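Local coordinates for fiber protein (Raptor siadenovirus a, PDB 5FJL), which forms the trimeric head domain of the adenovirus fibre, the capsid protein through which the virus probably attaches to its host cell, at residues 43-56 with 101-113. Numbering follows the deposited sequence.
Sequences HFLTKSGGVINFRK and LIPLEGAVQLNTA
F44 and L104 meet at the middle of this contact, where the loop running on from strand 99-103 closes over the edge of the beta-hairpin 38-45/51-59 in the antiparallel beta sandwich of the fibre head. A single antiparallel bridge fastens the backbones: L45 N donates to E105 O at 2.8 Å, and E105 N returns a bond to L45 O, both in the carbonyl planes. F44 turns its ring inward, CG anti to the carbonyl carbon (chi1 -68°), and a large flat side chain suits a place with neighbours at both faces and the edge. L104 CD1 sits over one face in a CH-pi contact, 4.1 Å from the ring centroid; the E105-G106 backbone and L110 CB lie at the edge, and a water sits above the opposite face, offset toward the rim. The other branch of L104, CD2, reaches T46 CG2 at 4.1 Å. G106, without a side chain, brings its N to the F44 ring edge, 4.0 Å from CD1. Farther along, L110 CD2 lies over a face of F54, and V108 CG2 approaches the edge of that ring at CZ. At the hairpin turn T46-G49, the aliphatic part of K47 crosses the P103 ring, CE lying 3.8 Å from P103 CG; K47 NZ hydrogen-bonds to F91 O. Of two waters that donate to H43 O, one accepts from A107 N, the other from V108 N. Bent at chi3 (79°), K56 slides its CE and NZ past L110 CD1, and NZ donates to a water that in turn donates to Q109 O at 2.7 Å.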
loop_
_atom_site.group_PDB
_atom_site.type_symbol
_atom_site.label_atom_id
_atom_site.label_comp_id
_atom_site.label_asym_id
_atom_site.label_seq_id
_atom_site.Cartn_x
_atom_site.Cartn_y
_atom_site.Cartn_z
ATOM N N HIS A 43 -23.079 -2.721 6.263
ATOM C CA HIS A 43 -22.538 -1.894 7.316
ATOM C C HIS A 43 -22.177 -2.707 8.530
ATOM O O HIS A 43 -22.620 -3.842 8.712
ATOM C CB HIS A 43 -23.502 -0.731 7.686
ATOM C CG HIS A 43 -24.724 -1.141 8.439
ATOM N ND1 HIS A 43 -25.880 -1.513 7.799
ATOM C CD2 HIS A 43 -24.968 -1.270 9.761
ATOM C CE1 HIS A 43 -26.806 -1.812 8.708
ATOM N NE2 HIS A 43 -26.290 -1.627 9.895
ATOM N N PHE A 44 -21.372 -2.084 9.373
ATOM C CA PHE A 44 -21.036 -2.578 10.701
ATOM C C PHE A 44 -21.266 -1.502 11.752
ATOM O O PHE A 44 -21.224 -0.288 11.425
ATOM C CB PHE A 44 -19.559 -2.999 10.817
ATOM C CG PHE A 44 -19.182 -4.215 10.017
ATOM C CD1 PHE A 44 -19.584 -5.454 10.418
ATOM C CD2 PHE A 44 -18.396 -4.101 8.870
ATOM C CE1 PHE A 44 -19.235 -6.581 9.695
ATOM C CE2 PHE A 44 -18.029 -5.227 8.153
ATOM C CZ PHE A 44 -18.453 -6.465 8.575
ATOM N N LEU A 45 -21.535 -1.910 12.979
ATOM C CA LEU A 45 -21.573 -1.050 14.160
ATOM C C LEU A 45 -20.308 -1.247 14.973
ATOM O O LEU A 45 -19.885 -2.393 15.187
ATOM C CB LEU A 45 -22.792 -1.346 15.058
ATOM C CG LEU A 45 -24.146 -0.688 14.707
ATOM C CD1 LEU A 45 -24.169 0.761 15.124
ATOM C CD2 LEU A 45 -24.480 -0.812 13.276
ATOM N N THR A 46 -19.745 -0.161 15.459
ATOM C CA THR A 46 -18.619 -0.204 16.397
ATOM C C THR A 46 -19.138 -0.194 17.846
ATOM O O THR A 46 -20.339 0.062 18.096
ATOM C CB THR A 46 -17.716 1.016 16.229
ATOM O OG1 THR A 46 -18.470 2.179 16.562
ATOM C CG2 THR A 46 -17.199 1.181 14.786
ATOM N N LYS A 47 -18.252 -0.427 18.803
ATOM C CA LYS A 47 -18.651 -0.474 20.231
ATOM C C LYS A 47 -19.262 0.811 20.697
ATOM O O LYS A 47 -20.175 0.765 21.529
ATOM C CB LYS A 47 -17.501 -0.848 21.138
ATOM C CG LYS A 47 -17.117 -2.291 20.971
ATOM C CD LYS A 47 -16.220 -2.806 22.100
ATOM C CE LYS A 47 -14.829 -2.277 22.018
ATOM N NZ LYS A 47 -14.074 -2.503 23.296
ATOM N N SER A 48 -18.832 1.953 20.178
ATOM C CA SER A 48 -19.345 3.250 20.614
ATOM C C SER A 48 -20.629 3.619 19.859
ATOM O O SER A 48 -21.162 4.719 20.070
ATOM C CB SER A 48 -18.306 4.358 20.439
ATOM O OG SER A 48 -18.027 4.590 19.065
ATOM N N GLY A 49 -21.091 2.751 18.969
ATOM C CA GLY A 49 -22.292 3.019 18.174
ATOM C C GLY A 49 -22.095 3.683 16.841
ATOM O O GLY A 49 -23.083 4.149 16.186
ATOM N N GLY A 50 -20.876 3.753 16.341
ATOM C CA GLY A 50 -20.568 4.302 15.040
ATOM C C GLY A 50 -20.974 3.317 13.954
ATOM O O GLY A 50 -20.960 2.093 14.166
ATOM N N VAL A 51 -21.359 3.844 12.798
ATOM C CA VAL A 51 -21.720 3.029 11.647
ATOM C C VAL A 51 -20.635 3.163 10.582
ATOM O O VAL A 51 -20.289 4.290 10.202
ATOM C CB VAL A 51 -23.080 3.465 11.056
ATOM C CG1 VAL A 51 -23.441 2.668 9.804
ATOM C CG2 VAL A 51 -24.170 3.344 12.114
ATOM N N ILE A 52 -20.127 2.029 10.125
ATOM C CA ILE A 52 -19.168 1.908 9.014
ATOM C C ILE A 52 -19.942 1.338 7.843
ATOM O O ILE A 52 -20.351 0.201 7.888
ATOM C CB ILE A 52 -18.001 0.909 9.315
ATOM C CG1 ILE A 52 -17.136 1.343 10.502
ATOM C CG2 ILE A 52 -17.115 0.714 8.073
ATOM C CD1 ILE A 52 -16.212 0.225 10.956
ATOM N N ASN A 53 -20.095 2.091 6.779
ATOM C CA ASN A 53 -20.772 1.597 5.581
ATOM C C ASN A 53 -19.743 1.085 4.618
ATOM O O ASN A 53 -18.612 1.626 4.543
ATOM C CB ASN A 53 -21.560 2.730 4.922
ATOM C CG ASN A 53 -22.718 3.161 5.775
ATOM O OD1 ASN A 53 -23.605 2.390 6.057
ATOM N ND2 ASN A 53 -22.605 4.349 6.337
ATOM N N PHE A 54 -20.078 0.041 3.879
ATOM C CA PHE A 54 -19.197 -0.429 2.824
ATOM C C PHE A 54 -19.966 -0.859 1.580
ATOM O O PHE A 54 -21.152 -1.147 1.662
ATOM C CB PHE A 54 -18.304 -1.546 3.352
ATOM C CG PHE A 54 -19.046 -2.787 3.762
ATOM C CD1 PHE A 54 -19.406 -3.756 2.834
ATOM C CD2 PHE A 54 -19.384 -2.985 5.089
ATOM C CE1 PHE A 54 -20.103 -4.913 3.226
ATOM C CE2 PHE A 54 -20.045 -4.151 5.483
ATOM C CZ PHE A 54 -20.415 -5.094 4.556
ATOM N N ARG A 55 -19.283 -0.872 0.434
ATOM C CA ARG A 55 -19.828 -1.377 -0.815
ATOM C C ARG A 55 -18.872 -2.356 -1.413
ATOM O O ARG A 55 -17.693 -2.015 -1.573
ATOM C CB ARG A 55 -20.077 -0.264 -1.808
ATOM C CG ARG A 55 -20.692 -0.757 -3.112
ATOM C CD ARG A 55 -21.487 0.346 -3.788
ATOM N NE ARG A 55 -22.397 -0.200 -4.785
ATOM C CZ ARG A 55 -23.668 0.176 -4.976
ATOM N NH1 ARG A 55 -24.250 1.125 -4.224
ATOM N NH2 ARG A 55 -24.383 -0.424 -5.937
ATOM N N LYS A 56 -19.335 -3.567 -1.711
ATOM C CA LYS A 56 -18.531 -4.636 -2.324
ATOM C C LYS A 56 -18.875 -4.689 -3.800
ATOM O O LYS A 56 -20.062 -4.642 -4.173
ATOM C CB LYS A 56 -18.866 -5.969 -1.695
ATOM C CG LYS A 56 -18.601 -6.039 -0.219
ATOM C CD LYS A 56 -19.003 -7.364 0.383
ATOM C CE LYS A 56 -17.995 -8.464 0.142
ATOM N NZ LYS A 56 -18.206 -9.582 1.096
ATOM N N LEU A 101 -7.174 -3.886 17.488
ATOM C CA LEU A 101 -8.345 -4.677 17.135
ATOM C C LEU A 101 -9.614 -3.876 17.352
ATOM O O LEU A 101 -9.817 -3.349 18.433
ATOM C CB LEU A 101 -8.427 -5.942 18.006
ATOM C CG LEU A 101 -7.262 -6.919 17.909
ATOM C CD1 LEU A 101 -7.589 -8.198 18.668
ATOM C CD2 LEU A 101 -6.915 -7.289 16.495
ATOM N N ILE A 102 -10.458 -3.799 16.337
ATOM C CA ILE A 102 -11.742 -3.102 16.430
ATOM C C ILE A 102 -12.826 -4.150 16.213
ATOM O O ILE A 102 -13.073 -4.566 15.092
ATOM C CB ILE A 102 -11.825 -1.989 15.347
ATOM C CG1 ILE A 102 -10.682 -0.973 15.514
ATOM C CG2 ILE A 102 -13.187 -1.306 15.414
ATOM C CD1 ILE A 102 -10.475 -0.051 14.313
ATOM N N PRO A 103 -13.516 -4.565 17.299
ATOM C CA PRO A 103 -14.571 -5.553 17.120
ATOM C C PRO A 103 -15.828 -4.905 16.545
ATOM O O PRO A 103 -16.168 -3.777 16.957
ATOM C CB PRO A 103 -14.824 -6.044 18.571
ATOM C CG PRO A 103 -14.412 -4.925 19.390
ATOM C CD PRO A 103 -13.224 -4.287 18.700
ATOM N N LEU A 104 -16.469 -5.572 15.618
ATOM C CA LEU A 104 -17.613 -5.024 14.896
ATOM C C LEU A 104 -18.840 -5.903 15.108
ATOM O O LEU A 104 -18.728 -7.060 15.540
ATOM C CB LEU A 104 -17.265 -4.910 13.415
ATOM C CG LEU A 104 -16.065 -3.986 13.100
ATOM C CD1 LEU A 104 -15.649 -4.192 11.665
ATOM C CD2 LEU A 104 -16.365 -2.541 13.392
ATOM N N GLU A 105 -20.001 -5.366 14.787
ATOM C CA GLU A 105 -21.240 -6.135 14.703
ATOM C C GLU A 105 -21.926 -5.813 13.403
ATOM O O GLU A 105 -21.937 -4.658 12.981
ATOM C CB GLU A 105 -22.161 -5.742 15.860
ATOM C CG GLU A 105 -21.649 -6.183 17.212
ATOM C CD GLU A 105 -22.631 -6.009 18.368
ATOM O OE1 GLU A 105 -23.841 -5.809 18.140
ATOM O OE2 GLU A 105 -22.159 -6.110 19.530
ATOM N N GLY A 106 -22.527 -6.807 12.753
ATOM C CA GLY A 106 -23.307 -6.585 11.562
ATOM C C GLY A 106 -23.839 -7.868 10.985
ATOM O O GLY A 106 -23.598 -8.928 11.586
ATOM N N ALA A 107 -24.526 -7.775 9.856
ATOM C CA ALA A 107 -25.251 -8.935 9.322
ATOM C C ALA A 107 -24.356 -9.929 8.647
ATOM O O ALA A 107 -24.699 -11.122 8.609
ATOM C CB ALA A 107 -26.278 -8.467 8.361
ATOM N N VAL A 108 -23.237 -9.470 8.092
ATOM C CA VAL A 108 -22.419 -10.350 7.251
ATOM C C VAL A 108 -20.948 -10.186 7.582
ATOM O O VAL A 108 -20.535 -9.163 8.084
ATOM C CB VAL A 108 -22.660 -10.098 5.755
ATOM C CG1 VAL A 108 -24.137 -10.336 5.395
ATOM C CG2 VAL A 108 -22.195 -8.716 5.321
ATOM N N GLN A 109 -20.178 -11.241 7.319
ATOM C CA GLN A 109 -18.750 -11.203 7.475
ATOM C C GLN A 109 -18.132 -10.362 6.394
ATOM O O GLN A 109 -18.679 -10.226 5.309
ATOM C CB GLN A 109 -18.162 -12.602 7.293
ATOM C CG GLN A 109 -18.486 -13.575 8.383
ATOM C CD GLN A 109 -17.791 -14.930 8.195
ATOM O OE1 GLN A 109 -16.789 -15.074 7.469
ATOM N NE2 GLN A 109 -18.310 -15.931 8.884
ATOM N N LEU A 110 -16.956 -9.817 6.705
ATOM C CA LEU A 110 -16.117 -9.187 5.690
ATOM C C LEU A 110 -14.696 -9.663 5.938
ATOM O O LEU A 110 -14.149 -9.458 6.999
ATOM C CB LEU A 110 -16.223 -7.656 5.751
ATOM C CG LEU A 110 -15.382 -6.874 4.748
ATOM C CD1 LEU A 110 -15.648 -7.290 3.310
ATOM C CD2 LEU A 110 -15.604 -5.380 4.914
ATOM N N ASN A 111 -14.117 -10.365 4.960
ATOM C CA ASN A 111 -12.786 -10.939 5.096
ATOM C C ASN A 111 -11.964 -10.426 3.937
ATOM O O ASN A 111 -12.366 -10.627 2.798
ATOM C CB ASN A 111 -12.874 -12.454 4.987
ATOM C CG ASN A 111 -13.662 -13.041 6.119
ATOM O OD1 ASN A 111 -13.237 -12.952 7.252
ATOM N ND2 ASN A 111 -14.838 -13.544 5.824
ATOM N N THR A 112 -10.873 -9.711 4.238
ATOM C CA THR A 112 -10.049 -9.092 3.169
ATOM C C THR A 112 -8.583 -9.354 3.383
ATOM O O THR A 112 -8.115 -9.742 4.454
ATOM C CB THR A 112 -10.269 -7.548 3.143
ATOM O OG1 THR A 112 -9.604 -6.922 4.245
ATOM C CG2 THR A 112 -11.749 -7.200 3.113
ATOM N N ALA A 113 -7.809 -9.091 2.316
ATOM C CA ALA A 113 -6.374 -8.930 2.418
ATOM C C ALA A 113 -6.070 -7.563 3.051
ATOM O O ALA A 113 -6.982 -6.715 3.183
ATOM C CB ALA A 113 -5.796 -9.009 1.004
HETATM O O HOH W 1 -25.102 -4.993 9.135
HETATM O O HOH W 2 -22.066 -6.616 7.936
HETATM O O HOH W 3 -19.050 -3.465 17.800
HETATM O O HOH W 4 -15.767 -1.276 17.861
HETATM O O HOH W 5 -15.906 -11.240 2.691
HETATM O O HOH W 6 -19.386 -8.555 3.325
#